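Anaphase-promoting complex subunit CUT9 (PDB 2XPI) serves as a TPR subunit that binds hcn1 in the anaphase-promoting complex, the E3 ubiquitin ligase that controls progression through mitosis and G1. Local coordinates at residues S54-Y58 and R88-H92; G353-Y359 and I381-V386; A494-Q499 and N521-Y526. All blocks are in the same frame, centred on the assembly; numbering follows the deposited sequence.

Contact 1: residues S54-Y58 and R88-H92; sequences SPMTY and RLWRH
P55, at the start of a 3-10 segment, packs on L89 and H92 of helix 83-96, a largely buried apolar contact between an N-terminal loop and the first helix of TPR 1. P55 is at the centre of it, touching R88, L89, R91 and H92. Its CD lies over one face of the H92 imidazole, 3.9 Å from the ring centroid and 24° off the normal, a CH-pi contact that suits the compact, restricted proline ring, whose CD hydrogens are polarised by the adjacent nitrogen. CB of P55 meets CD1 of L89 at 3.7 Å, and CG of P55 touches the edge of the R91 guanidinium. L89 CD1 also reaches CE2 of Y58 at 4.0 Å, so one leucine branch serves both the proline and the tyrosine.

The turn is braced from within. S54 begins an ST turn, its OG accepting from the backbone N of M56, while S54 O receives both the backbone N and OG1 of T57. With OG anti to the backbone N (chi1 178°), S54 also shares a water with H92: the water lies 3.0 Å from S54 OG and 3.2 Å from H92 NE2. H92 meets W122 edge-to-face, and R88 and R91 both form salt bridges to D119, which ties TPR 1 to TPR 2. TPR repeats 1-7 mediate homodimerization, and here M56 packs on M56 of the second subunit, while H92 touches L51 of that subunit.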
loop_
_atom_site.group_PDB
_atom_site.type_symbol
_atom_site.label_atom_id
_atom_site.label_comp_id
_atom_site.label_asym_id
_atom_site.label_seq_id
_atom_site.Cartn_x
_atom_site.Cartn_y
_atom_site.Cartn_z
ATOM N N SER A 54 3.161 11.117 22.927
ATOM C CA SER A 54 3.070 12.156 21.923
ATOM C C SER A 54 3.982 13.339 22.331
ATOM O O SER A 54 4.003 13.733 23.496
ATOM C CB SER A 54 1.625 12.600 21.765
ATOM O OG SER A 54 1.535 13.645 20.815
ATOM N N PRO A 55 4.768 13.874 21.385
ATOM C CA PRO A 55 5.521 15.109 21.639
ATOM C C PRO A 55 4.604 16.203 22.169
ATOM O O PRO A 55 5.039 17.021 22.965
ATOM C CB PRO A 55 6.025 15.518 20.256
ATOM C CG PRO A 55 5.984 14.258 19.433
ATOM C CD PRO A 55 5.030 13.303 20.055
ATOM N N MET A 56 3.344 16.205 21.749
ATOM C CA MET A 56 2.404 17.245 22.168
ATOM C C MET A 56 2.135 17.274 23.669
ATOM O O MET A 56 1.332 18.084 24.115
ATOM C CB MET A 56 1.071 17.117 21.422
ATOM C CG MET A 56 1.164 17.398 19.927
ATOM S SD MET A 56 1.703 19.093 19.622
ATOM C CE MET A 56 0.218 19.961 20.129
ATOM N N THR A 57 2.775 16.390 24.443
ATOM C CA THR A 57 2.628 16.399 25.907
ATOM C C THR A 57 3.428 17.551 26.500
ATOM O O THR A 57 3.245 17.915 27.661
ATOM C CB THR A 57 3.121 15.106 26.596
ATOM O OG1 THR A 57 4.500 14.887 26.270
ATOM C CG2 THR A 57 2.271 13.880 26.196
ATOM N N TYR A 58 4.324 18.114 25.697
ATOM C CA TYR A 58 5.091 19.267 26.106
ATOM C C TYR A 58 4.131 20.403 26.450
ATOM O O TYR A 58 4.451 21.274 27.255
ATOM C CB TYR A 58 6.038 19.681 24.986
ATOM C CG TYR A 58 5.442 20.675 24.018
ATOM C CD1 TYR A 58 5.765 22.032 24.095
ATOM C CD2 TYR A 58 4.560 20.269 23.032
ATOM C CE1 TYR A 58 5.221 22.950 23.212
ATOM C CE2 TYR A 58 4.010 21.176 22.150
ATOM C CZ TYR A 58 4.344 22.514 22.242
ATOM O OH TYR A 58 3.795 23.412 21.357
ATOM N N ARG A 88 11.259 16.747 17.483
ATOM C CA ARG A 88 10.094 15.919 17.696
ATOM C C ARG A 88 8.793 16.546 17.219
ATOM O O ARG A 88 8.028 15.900 16.520
ATOM C CB ARG A 88 9.988 15.547 19.158
ATOM C CG ARG A 88 11.093 14.660 19.611
ATOM C CD ARG A 88 10.901 14.400 21.051
ATOM N NE ARG A 88 11.931 13.531 21.580
ATOM C CZ ARG A 88 12.556 13.778 22.716
ATOM N NH1 ARG A 88 12.238 14.870 23.401
ATOM N NH2 ARG A 88 13.489 12.950 23.158
ATOM N N LEU A 89 8.527 17.789 17.597
ATOM C CA LEU A 89 7.382 18.489 17.033
ATOM C C LEU A 89 7.392 18.403 15.513
ATOM O O LEU A 89 6.365 18.156 14.876
ATOM C CB LEU A 89 7.406 19.942 17.438
ATOM C CG LEU A 89 6.627 20.313 18.701
ATOM C CD1 LEU A 89 6.245 19.114 19.544
ATOM C CD2 LEU A 89 7.404 21.370 19.514
ATOM N N TRP A 90 8.571 18.591 14.939
ATOM C CA TRP A 90 8.735 18.599 13.495
ATOM C C TRP A 90 8.493 17.211 12.897
ATOM O O TRP A 90 7.762 17.068 11.926
ATOM C CB TRP A 90 10.130 19.124 13.144
ATOM C CG TRP A 90 10.464 19.144 11.699
ATOM C CD1 TRP A 90 9.600 19.021 10.654
ATOM C CD2 TRP A 90 11.769 19.297 11.129
ATOM N NE1 TRP A 90 10.287 19.082 9.463
ATOM C CE2 TRP A 90 11.622 19.249 9.728
ATOM C CE3 TRP A 90 13.048 19.485 11.667
ATOM C CZ2 TRP A 90 12.701 19.379 8.858
ATOM C CZ3 TRP A 90 14.123 19.607 10.798
ATOM C CH2 TRP A 90 13.940 19.549 9.410
ATOM N N ARG A 91 9.116 16.191 13.471
ATOM C CA ARG A 91 8.885 14.823 13.034
ATOM C C ARG A 91 7.402 14.502 13.137
ATOM O O ARG A 91 6.807 13.964 12.213
ATOM C CB ARG A 91 9.671 13.862 13.903
ATOM C CG ARG A 91 9.252 12.440 13.752
ATOM C CD ARG A 91 9.783 11.642 14.931
ATOM N NE ARG A 91 9.129 12.022 16.179
ATOM C CZ ARG A 91 9.628 11.767 17.381
ATOM N NH1 ARG A 91 10.786 11.142 17.474
ATOM N NH2 ARG A 91 8.975 12.145 18.482
ATOM N N HIS A 92 6.789 14.872 14.251
ATOM C CA HIS A 92 5.390 14.541 14.464
ATOM C C HIS A 92 4.485 15.105 13.373
ATOM O O HIS A 92 3.580 14.428 12.871
ATOM C CB HIS A 92 4.929 15.060 15.809
ATOM C CG HIS A 92 3.750 14.334 16.356
ATOM N ND1 HIS A 92 3.790 12.992 16.676
ATOM C CD2 HIS A 92 2.505 14.761 16.666
ATOM C CE1 HIS A 92 2.618 12.621 17.154
ATOM N NE2 HIS A 92 1.820 13.676 17.158
HETATM O O HOH W 1 -0.686 14.475 18.898
#

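Contact 2: residues G353-Y359 and I381-V386; sequences GEKNKLY and IYYLCV
G353 faces C385 at the start of an antiparallel helix pair, its carbonyl O 3.6 Å from the C385 SG. This glycine is the C-prime residue of a Schellman motif that ends helix 342-352, and its positive phi is a conformation glycine adopts readily. E354 then takes the N-cap position of the next helix.

K355, in the first turn of that helix, lays the aliphatic part of its chain along the partner: CG lies against C385 SG, and the chain, bent at chi3 and chi4, leads NZ to within 4.1 Å of V386 CG2. A long, flexible lysine suits this place, since its methylenes can pack while the ammonium stays at the exposed margin of the contact. L358 is the buried apolar residue of the segment. Its CG meets CG2 of I381 at 4.0 Å, the two side chains crossing at about a right angle, and its CB touches the edge of the Y382 ring at CD1.

Y359 closes the segment with an edge-to-face pair. Its CD1 sits over one face of Y382, 3.6 Å from CZ and displaced toward the rim; the centroids are 5.3 Å apart and the planes meet at 61°. Both tyrosines hold CG anti to the backbone N, which lays the two side chains alongside each other, pointing the same way.

The segment axes of 355-359 and 381-385 approach to 9.1 Å at 161°, joining the second helix of TPR 8 to the first of TPR 9. Helix 342-352 covers L358 and I381, through L349 for the former and L346 and H350 for the latter, while helix 389-402 receives Y383 and L384.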
loop_
_atom_site.group_PDB
_atom_site.type_symbol
_atom_site.label_atom_id
_atom_site.label_comp_id
_atom_site.label_asym_id
_atom_site.label_seq_id
_atom_site.Cartn_x
_atom_site.Cartn_y
_atom_site.Cartn_z
ATOM N N GLY A 353 -38.109 -6.561 -6.769
ATOM C CA GLY A 353 -37.914 -6.907 -8.163
ATOM C C GLY A 353 -37.354 -5.797 -9.031
ATOM O O GLY A 353 -37.665 -5.729 -10.220
ATOM N N GLU A 354 -36.505 -4.953 -8.448
ATOM C CA GLU A 354 -35.965 -3.781 -9.125
ATOM C C GLU A 354 -34.701 -4.064 -9.945
ATOM O O GLU A 354 -33.610 -3.662 -9.546
ATOM C CB GLU A 354 -35.634 -2.717 -8.088
ATOM C CG GLU A 354 -36.712 -2.504 -7.051
ATOM C CD GLU A 354 -37.541 -1.261 -7.319
ATOM O OE1 GLU A 354 -37.457 -0.719 -8.446
ATOM O OE2 GLU A 354 -38.271 -0.821 -6.401
ATOM N N LYS A 355 -34.846 -4.725 -11.093
ATOM C CA LYS A 355 -33.694 -5.051 -11.937
ATOM C C LYS A 355 -32.860 -3.820 -12.236
ATOM O O LYS A 355 -31.649 -3.813 -12.024
ATOM C CB LYS A 355 -34.125 -5.673 -13.273
ATOM C CG LYS A 355 -35.511 -6.288 -13.296
ATOM C CD LYS A 355 -35.828 -6.888 -14.670
ATOM C CE LYS A 355 -35.452 -5.954 -15.832
ATOM N NZ LYS A 355 -33.983 -5.955 -16.145
ATOM N N ASN A 356 -33.519 -2.790 -12.755
ATOM C CA ASN A 356 -32.857 -1.552 -13.130
ATOM C C ASN A 356 -31.952 -1.029 -12.013
ATOM O O ASN A 356 -30.772 -0.749 -12.233
ATOM C CB ASN A 356 -33.905 -0.507 -13.518
ATOM C CG ASN A 356 -33.287 0.816 -13.949
ATOM O OD1 ASN A 356 -33.738 1.898 -13.540
ATOM N ND2 ASN A 356 -32.247 0.740 -14.779
ATOM N N LYS A 357 -32.495 -0.915 -10.807
ATOM C CA LYS A 357 -31.707 -0.401 -9.692
ATOM C C LYS A 357 -30.560 -1.333 -9.328
ATOM O O LYS A 357 -29.460 -0.871 -9.064
ATOM C CB LYS A 357 -32.582 -0.105 -8.473
ATOM C CG LYS A 357 -33.621 0.983 -8.688
ATOM C CD LYS A 357 -33.980 1.613 -7.359
ATOM C CE LYS A 357 -35.160 2.583 -7.466
ATOM N NZ LYS A 357 -34.946 3.618 -8.518
ATOM N N LEU A 358 -30.823 -2.640 -9.318
ATOM C CA LEU A 358 -29.806 -3.661 -9.053
ATOM C C LEU A 358 -28.709 -3.624 -10.106
ATOM O O LEU A 358 -27.532 -3.871 -9.809
ATOM C CB LEU A 358 -30.439 -5.051 -9.091
ATOM C CG LEU A 358 -30.729 -5.904 -7.854
ATOM C CD1 LEU A 358 -30.406 -5.164 -6.555
ATOM C CD2 LEU A 358 -32.185 -6.367 -7.909
ATOM N N TYR A 359 -29.106 -3.345 -11.343
ATOM C CA TYR A 359 -28.173 -3.287 -12.465
ATOM C C TYR A 359 -27.206 -2.099 -12.384
ATOM O O TYR A 359 -26.002 -2.252 -12.591
ATOM C CB TYR A 359 -28.941 -3.215 -13.777
ATOM C CG TYR A 359 -28.052 -3.288 -14.992
ATOM C CD1 TYR A 359 -27.511 -4.510 -15.408
ATOM C CD2 TYR A 359 -27.754 -2.145 -15.732
ATOM C CE1 TYR A 359 -26.697 -4.590 -16.519
ATOM C CE2 TYR A 359 -26.945 -2.215 -16.854
ATOM C CZ TYR A 359 -26.418 -3.440 -17.240
ATOM O OH TYR A 359 -25.609 -3.518 -18.347
ATOM N N ILE A 381 -27.051 -10.844 -6.974
ATOM C CA ILE A 381 -28.444 -10.553 -6.668
ATOM C C ILE A 381 -29.155 -10.079 -7.917
ATOM O O ILE A 381 -30.319 -10.402 -8.134
ATOM C CB ILE A 381 -28.581 -9.512 -5.540
ATOM C CG1 ILE A 381 -28.182 -10.149 -4.207
ATOM C CG2 ILE A 381 -30.027 -8.971 -5.465
ATOM C CD1 ILE A 381 -28.081 -9.173 -3.074
ATOM N N TYR A 382 -28.431 -9.336 -8.753
ATOM C CA TYR A 382 -28.978 -8.878 -10.024
ATOM C C TYR A 382 -29.326 -10.026 -10.943
ATOM O O TYR A 382 -30.424 -10.071 -11.479
ATOM C CB TYR A 382 -28.021 -7.963 -10.772
ATOM C CG TYR A 382 -28.469 -7.812 -12.196
ATOM C CD1 TYR A 382 -29.674 -7.194 -12.493
ATOM C CD2 TYR A 382 -27.717 -8.322 -13.244
ATOM C CE1 TYR A 382 -30.113 -7.063 -13.788
ATOM C CE2 TYR A 382 -28.150 -8.203 -14.561
ATOM C CZ TYR A 382 -29.352 -7.569 -14.821
ATOM O OH TYR A 382 -29.796 -7.434 -16.115
ATOM N N TYR A 383 -28.382 -10.937 -11.156
ATOM C CA TYR A 383 -28.667 -12.104 -11.978
ATOM C C TYR A 383 -29.826 -12.896 -11.381
ATOM O O TYR A 383 -30.451 -13.705 -12.060
ATOM C CB TYR A 383 -27.418 -12.958 -12.195
ATOM C CG TYR A 383 -26.481 -12.304 -13.173
ATOM C CD1 TYR A 383 -26.915 -11.980 -14.454
ATOM C CD2 TYR A 383 -25.174 -11.981 -12.821
ATOM C CE1 TYR A 383 -26.078 -11.358 -15.363
ATOM C CE2 TYR A 383 -24.319 -11.362 -13.728
ATOM C CZ TYR A 383 -24.781 -11.050 -15.000
ATOM O OH TYR A 383 -23.954 -10.440 -15.920
ATOM N N LEU A 384 -30.142 -12.602 -10.123
ATOM C CA LEU A 384 -31.262 -13.229 -9.439
ATOM C C LEU A 384 -32.682 -12.577 -9.593
ATOM O O LEU A 384 -33.639 -13.344 -9.576
ATOM C CB LEU A 384 -30.896 -13.500 -7.970
ATOM C CG LEU A 384 -31.351 -14.823 -7.341
ATOM C CD1 LEU A 384 -30.689 -15.984 -8.044
ATOM C CD2 LEU A 384 -31.070 -14.887 -5.836
ATOM N N CYS A 385 -32.865 -11.241 -9.732
ATOM C CA CYS A 385 -34.214 -10.754 -10.186
ATOM C C CYS A 385 -34.402 -10.994 -11.680
ATOM O O CYS A 385 -35.435 -10.616 -12.256
ATOM C CB CYS A 385 -34.631 -9.266 -9.903
ATOM S SG CYS A 385 -36.031 -8.811 -11.166
ATOM N N VAL A 386 -33.401 -11.602 -12.304
ATOM C CA VAL A 386 -33.379 -11.732 -13.755
ATOM C C VAL A 386 -33.390 -13.219 -14.126
ATOM O O VAL A 386 -33.468 -13.611 -15.305
ATOM C CB VAL A 386 -32.184 -10.942 -14.341
ATOM C CG1 VAL A 386 -31.444 -11.718 -15.406
ATOM C CG2 VAL A 386 -32.656 -9.607 -14.856
#

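Contact 3: residues A494-Q499 and N521-Y526; sequences AINHFQ and NLGHAY
Segments 494-499 and 521-526 run nearly antiparallel: the axes of these two short segments approach to 9.1 Å, with 159° between their N-to-C directions, and the CA atoms of F498 and L522 are the nearest pair. F498 puts its ring over the start of the second segment: N521 CB sits above one face, 3.7 Å from the ring centroid and 16° off the normal, a CH-pi contact. The phenyl edge faces A525 CB, where a small methyl leaves room for the large ring. CB of F498 also touches L522 CD1, which lies between F498 and I495.

This is the packing of successive TPR units, helix 491-507 of TPR 12 against helix 516-528 of TPR 13, within the repeats that bind hcn1. The amide of N521, beyond the phenyl face, hydrogen-bonds through OD1 and ND2 to the backbone of the chain of another protein, and F498 packs on an apolar side chain of that chain.

Toward the other margin, I495 presses CG1 on A525 CB at 3.5 Å and CD1 on Y526 CD2 at 3.6 Å, a branched chain filling the angle between alanine and tyrosine. Beyond it Y526 OH donates to Q499 OE1 at 3.0 Å, the hydroxyl standing 24° out of the carbonyl plane. Q499 reaches the hydroxyl because its chain is extended beyond CG. The Y526 side chain also touches A534 and A535 of helix 532-545.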
loop_
_atom_site.group_PDB
_atom_site.type_symbol
_atom_site.label_atom_id
_atom_site.label_comp_id
_atom_site.label_asym_id
_atom_site.label_seq_id
_atom_site.Cartn_x
_atom_site.Cartn_y
_atom_site.Cartn_z
ATOM N N ALA A 494 -52.875 -26.691 9.731
ATOM C CA ALA A 494 -52.501 -26.084 8.456
ATOM C C ALA A 494 -53.321 -24.828 8.142
ATOM O O ALA A 494 -52.757 -23.814 7.783
ATOM C CB ALA A 494 -52.598 -27.087 7.318
ATOM N N ILE A 495 -54.646 -24.886 8.275
ATOM C CA ILE A 495 -55.482 -23.726 7.961
ATOM C C ILE A 495 -55.145 -22.554 8.871
ATOM O O ILE A 495 -55.061 -21.407 8.420
ATOM C CB ILE A 495 -56.980 -24.056 8.088
ATOM C CG1 ILE A 495 -57.481 -24.732 6.812
ATOM C CG2 ILE A 495 -57.797 -22.803 8.386
ATOM C CD1 ILE A 495 -58.626 -25.687 7.054
ATOM N N ASN A 496 -54.945 -22.842 10.155
ATOM C CA ASN A 496 -54.615 -21.792 11.114
ATOM C C ASN A 496 -53.299 -21.111 10.757
ATOM O O ASN A 496 -53.176 -19.886 10.805
ATOM C CB ASN A 496 -54.562 -22.352 12.538
ATOM C CG ASN A 496 -55.885 -22.978 12.973
ATOM O OD1 ASN A 496 -55.902 -23.878 13.812
ATOM N ND2 ASN A 496 -56.997 -22.502 12.408
ATOM N N HIS A 497 -52.312 -21.916 10.384
ATOM C CA HIS A 497 -51.019 -21.384 10.009
ATOM C C HIS A 497 -51.095 -20.548 8.740
ATOM O O HIS A 497 -50.621 -19.415 8.723
ATOM C CB HIS A 497 -49.992 -22.503 9.889
ATOM C CG HIS A 497 -49.434 -22.932 11.207
ATOM N ND1 HIS A 497 -49.072 -24.234 11.479
ATOM C CD2 HIS A 497 -49.177 -22.227 12.336
ATOM C CE1 HIS A 497 -48.611 -24.311 12.716
ATOM N NE2 HIS A 497 -48.661 -23.107 13.255
ATOM N N PHE A 498 -51.695 -21.088 7.686
ATOM C CA PHE A 498 -51.921 -20.303 6.473
ATOM C C PHE A 498 -52.683 -19.004 6.709
ATOM O O PHE A 498 -52.322 -17.963 6.153
ATOM C CB PHE A 498 -52.636 -21.126 5.420
ATOM C CG PHE A 498 -51.880 -22.335 5.007
ATOM C CD1 PHE A 498 -50.512 -22.272 4.833
ATOM C CD2 PHE A 498 -52.525 -23.534 4.807
ATOM C CE1 PHE A 498 -49.813 -23.373 4.455
ATOM C CE2 PHE A 498 -51.824 -24.636 4.429
ATOM C CZ PHE A 498 -50.468 -24.559 4.253
ATOM N N GLN A 499 -53.736 -19.057 7.518
ATOM C CA GLN A 499 -54.526 -17.857 7.780
ATOM C C GLN A 499 -53.698 -16.794 8.492
ATOM O O GLN A 499 -53.926 -15.599 8.326
ATOM C CB GLN A 499 -55.794 -18.183 8.575
ATOM C CG GLN A 499 -56.958 -18.630 7.719
ATOM C CD GLN A 499 -58.093 -19.255 8.536
ATOM O OE1 GLN A 499 -59.176 -19.527 8.001
ATOM N NE2 GLN A 499 -57.848 -19.488 9.830
ATOM N N ASN A 521 -52.404 -22.700 -0.998
ATOM C CA ASN A 521 -52.206 -23.626 0.118
ATOM C C ASN A 521 -53.438 -23.711 1.023
ATOM O O ASN A 521 -53.916 -24.794 1.347
ATOM C CB ASN A 521 -50.974 -23.259 0.961
ATOM C CG ASN A 521 -49.662 -23.564 0.257
ATOM O OD1 ASN A 521 -49.638 -24.209 -0.792
ATOM N ND2 ASN A 521 -48.559 -23.102 0.838
ATOM N N LEU A 522 -53.942 -22.565 1.442
ATOM C CA LEU A 522 -55.118 -22.521 2.289
ATOM C C LEU A 522 -56.278 -23.201 1.569
ATOM O O LEU A 522 -57.059 -23.928 2.178
ATOM C CB LEU A 522 -55.465 -21.072 2.581
ATOM C CG LEU A 522 -56.666 -20.784 3.459
ATOM C CD1 LEU A 522 -56.376 -21.182 4.892
ATOM C CD2 LEU A 522 -56.992 -19.296 3.347
ATOM N N GLY A 523 -56.380 -22.972 0.260
ATOM C CA GLY A 523 -57.371 -23.651 -0.557
ATOM C C GLY A 523 -57.251 -25.168 -0.576
ATOM O O GLY A 523 -58.258 -25.866 -0.644
ATOM N N HIS A 524 -56.020 -25.680 -0.529
ATOM C CA HIS A 524 -55.764 -27.124 -0.513
ATOM C C HIS A 524 -56.100 -27.744 0.841
ATOM O O HIS A 524 -56.558 -28.876 0.915
ATOM C CB HIS A 524 -54.308 -27.433 -0.873
ATOM C CG HIS A 524 -54.049 -27.507 -2.343
ATOM N ND1 HIS A 524 -53.274 -26.585 -3.011
ATOM C CD2 HIS A 524 -54.470 -28.387 -3.279
ATOM C CE1 HIS A 524 -53.224 -26.894 -4.292
ATOM N NE2 HIS A 524 -53.938 -27.989 -4.481
ATOM N N ALA A 525 -55.861 -27.005 1.917
ATOM C CA ALA A 525 -56.276 -27.455 3.235
ATOM C C ALA A 525 -57.795 -27.580 3.277
ATOM O O ALA A 525 -58.330 -28.508 3.857
ATOM C CB ALA A 525 -55.787 -26.491 4.307
ATOM N N TYR A 526 -58.485 -26.647 2.639
ATOM C CA TYR A 526 -59.942 -26.608 2.648
ATOM C C TYR A 526 -60.584 -27.744 1.861
ATOM O O TYR A 526 -61.604 -28.281 2.288
ATOM C CB TYR A 526 -60.450 -25.279 2.093
ATOM C CG TYR A 526 -60.419 -24.088 3.038
ATOM C CD1 TYR A 526 -60.227 -22.801 2.540
ATOM C CD2 TYR A 526 -60.615 -24.237 4.410
ATOM C CE1 TYR A 526 -60.216 -21.699 3.368
ATOM C CE2 TYR A 526 -60.613 -23.126 5.259
ATOM C CZ TYR A 526 -60.405 -21.856 4.722
ATOM O OH TYR A 526 -60.376 -20.727 5.527
#

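How the contacts relate
The three contacts come in succession along the chain, and none touches another. Contact 1 lies at the N-terminal end, within the repeats 1-7 that mediate homodimerization; its centre is 54 Å from that of contact 2 and 74 Å from that of contact 3, which lies across the chain's centre from it. Contacts 2 and 3 are nearer neighbours, with centres 32 Å apart and nearest atoms about 20 Å apart. Both join successive repeats through nearly antiparallel helices, and both involve hcn1-binding repeats, since TPR 8 and TPR 10-13 bind hcn1: contact 2 joins TPR 8 to TPR 9, contact 3 TPR 12 to TPR 13. Contact 1 instead packs a loop on a helix.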